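Local atomic coordinates of probable acetyltransferase (Agrobacterium tumefaciens, PDB entry 2GE3), a protein that probably transfers an acetyl group from acetyl coenzyme A, which it binds, to an acceptor, as a member of the GNAT acetyltransferase family. Residues R47-D52 / W72-R77. Residues are numbered along the deposited sequence; the frame is centred on the assembly and turned at random.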
loop_
_atom_site.group_PDB
_atom_site.type_symbol
_atom_site.label_atom_id
_atom_site.label_comp_id
_atom_site.label_asym_id
_atom_site.label_seq_id
_atom_site.Cartn_x
_atom_site.Cartn_y
_atom_site.Cartn_z
ATOM N N ARG A 47 9.097 16.419 -10.293
ATOM C CA ARG A 47 10.326 17.035 -9.809
ATOM C C ARG A 47 10.492 16.998 -8.283
ATOM O O ARG A 47 11.600 16.766 -7.802
ATOM C CB ARG A 47 10.469 18.512 -10.285
ATOM C CG ARG A 47 11.876 19.104 -9.967
ATOM C CD ARG A 47 12.138 20.515 -10.443
ATOM N NE ARG A 47 11.459 20.765 -11.700
ATOM C CZ ARG A 47 11.994 20.586 -12.902
ATOM N NH1 ARG A 47 13.255 20.179 -13.028
ATOM N NH2 ARG A 47 11.263 20.821 -13.982
ATOM N N ALA A 48 9.432 17.303 -7.531
ATOM C CA ALA A 48 9.475 17.220 -6.070
ATOM C C ALA A 48 9.885 15.808 -5.623
ATOM O O ALA A 48 10.754 15.631 -4.751
ATOM C CB ALA A 48 8.090 17.607 -5.452
ATOM N N PHE A 49 9.228 14.810 -6.214
ATOM C CA PHE A 49 9.414 13.430 -5.860
ATOM C C PHE A 49 10.859 12.985 -6.256
ATOM O O PHE A 49 11.536 12.341 -5.480
ATOM C CB PHE A 49 8.299 12.611 -6.531
ATOM C CG PHE A 49 8.671 11.180 -6.835
ATOM C CD1 PHE A 49 9.022 10.795 -8.112
ATOM C CD2 PHE A 49 8.639 10.207 -5.835
ATOM C CE1 PHE A 49 9.361 9.458 -8.411
ATOM C CE2 PHE A 49 8.965 8.856 -6.105
ATOM C CZ PHE A 49 9.338 8.489 -7.396
ATOM N N VAL A 50 11.345 13.378 -7.430
ATOM C CA VAL A 50 12.725 13.051 -7.802
ATOM C C VAL A 50 13.794 13.758 -6.976
ATOM O O VAL A 50 14.759 13.133 -6.594
ATOM C CB VAL A 50 13.004 13.208 -9.300
ATOM C CG1 VAL A 50 14.471 12.993 -9.575
ATOM C CG2 VAL A 50 12.153 12.217 -10.060
ATOM N N LEU A 51 13.608 15.049 -6.684
ATOM C CA LEU A 51 14.502 15.782 -5.750
ATOM C C LEU A 51 14.577 15.112 -4.387
ATOM O O LEU A 51 15.650 14.916 -3.893
ATOM C CB LEU A 51 14.156 17.286 -5.657
ATOM C CG LEU A 51 14.883 18.260 -6.651
ATOM C CD1 LEU A 51 15.549 17.640 -7.927
ATOM C CD2 LEU A 51 13.971 19.441 -7.006
ATOM N N ASP A 52 13.438 14.728 -3.828
ATOM C CA ASP A 52 13.332 14.025 -2.531
ATOM C C ASP A 52 14.046 12.650 -2.484
ATOM O O ASP A 52 14.742 12.304 -1.518
ATOM C CB ASP A 52 11.836 13.810 -2.246
ATOM C CG ASP A 52 11.540 13.359 -0.815
ATOM O OD1 ASP A 52 12.060 13.958 0.164
ATOM O OD2 ASP A 52 10.728 12.421 -0.655
ATOM N N TRP A 72 13.172 3.319 -16.536
ATOM C CA TRP A 72 13.464 3.667 -15.146
ATOM C C TRP A 72 13.088 2.491 -14.250
ATOM O O TRP A 72 12.322 1.641 -14.615
ATOM C CB TRP A 72 12.698 4.897 -14.708
ATOM C CG TRP A 72 11.239 4.615 -14.472
ATOM C CD1 TRP A 72 10.639 4.312 -13.268
ATOM C CD2 TRP A 72 10.204 4.605 -15.460
ATOM N NE1 TRP A 72 9.297 4.185 -13.450
ATOM C CE2 TRP A 72 9.004 4.349 -14.787
ATOM C CE3 TRP A 72 10.184 4.846 -16.869
ATOM C CZ2 TRP A 72 7.747 4.253 -15.462
ATOM C CZ3 TRP A 72 8.903 4.779 -17.546
ATOM C CH2 TRP A 72 7.744 4.473 -16.842
ATOM N N CYS A 73 13.674 2.463 -13.072
ATOM C CA CYS A 73 13.310 1.505 -12.090
ATOM C C CYS A 73 13.545 2.252 -10.794
ATOM O O CYS A 73 14.606 2.847 -10.597
ATOM C CB CYS A 73 14.183 0.225 -12.255
ATOM S SG CYS A 73 13.895 -1.087 -11.047
ATOM N N ASP A 74 12.611 2.158 -9.867
ATOM C CA ASP A 74 12.820 2.839 -8.620
ATOM C C ASP A 74 12.228 2.126 -7.393
ATOM O O ASP A 74 11.341 1.270 -7.499
ATOM C CB ASP A 74 12.469 4.329 -8.683
ATOM C CG ASP A 74 11.010 4.623 -9.081
ATOM O OD1 ASP A 74 10.073 3.835 -8.755
ATOM O OD2 ASP A 74 10.797 5.725 -9.695
ATOM N N ILE A 75 12.811 2.422 -6.235
ATOM C CA ILE A 75 12.345 1.767 -5.005
ATOM C C ILE A 75 11.960 2.880 -4.005
ATOM O O ILE A 75 12.822 3.691 -3.635
ATOM C CB ILE A 75 13.338 0.661 -4.454
ATOM C CG1 ILE A 75 13.479 -0.489 -5.460
ATOM C CG2 ILE A 75 12.862 0.064 -3.076
ATOM C CD1 ILE A 75 14.512 -1.621 -5.133
ATOM N N ARG A 76 10.669 2.976 -3.661
ATOM C CA ARG A 76 10.226 3.876 -2.587
ATOM C C ARG A 76 10.177 3.171 -1.213
ATOM O O ARG A 76 9.409 2.203 -0.999
ATOM C CB ARG A 76 8.913 4.588 -2.935
ATOM C CG ARG A 76 7.634 3.660 -3.007
ATOM C CD ARG A 76 6.336 4.429 -3.451
ATOM N NE ARG A 76 6.788 5.309 -4.543
ATOM C CZ ARG A 76 6.820 4.934 -5.811
ATOM N NH1 ARG A 76 6.359 3.708 -6.134
ATOM N NH2 ARG A 76 7.301 5.779 -6.738
ATOM N N ARG A 77 11.036 3.660 -0.302
ATOM C CA ARG A 77 10.998 3.334 1.137
ATOM C C ARG A 77 9.643 3.633 1.831
ATOM O O ARG A 77 9.118 4.727 1.691
ATOM C CB ARG A 77 12.115 4.039 1.887
ATOM C CG ARG A 77 12.520 3.284 3.152
ATOM C CD ARG A 77 13.690 3.949 3.879
ATOM N NE ARG A 77 14.043 3.243 5.094
ATOM C CZ ARG A 77 14.765 3.782 6.089
ATOM N NH1 ARG A 77 15.189 5.047 6.012
ATOM N NH2 ARG A 77 15.078 3.073 7.180
#
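F49 reaches from its helix to the strand that carries D74 and R76, and its ring does all the touching on the helix side. CB leaves the helix toward the strand. With CG anti to the backbone N (chi1 152°), the ring is carried outward, and its far end, CE2 and CZ, comes up against both charged side chains. CE2 lies 3.6 Å from R76 NH2, at the edge of the guanidinium and in its plane. CZ comes equally near, 3.5 Å from R76 NH2, and the nitrogen meets the ring obliquely, the two planes being 34° apart. The ring edge at CZ also meets D74: OD2 sits 3.9 Å from CZ, in the ring plane, where the C-H dipoles would suit a negative oxygen, and the carboxylate is turned 81° to the ring. R76 gets there by a bend at chi3, which turns its guanidinium back toward D74. NH2 then lies 3.9 Å from D74 OD1, a long salt bridge, probably no more than a charge attraction, because OD1 stands well off the guanidinium plane. D74 OD2 also takes a weak hydrogen bond from Q60. The contact joins helix 43-55 to one face of strand 68-77, which runs between strands 60-65 and 86-93 of the GNAT sheet; C73 and I75 pack on helix 102-117.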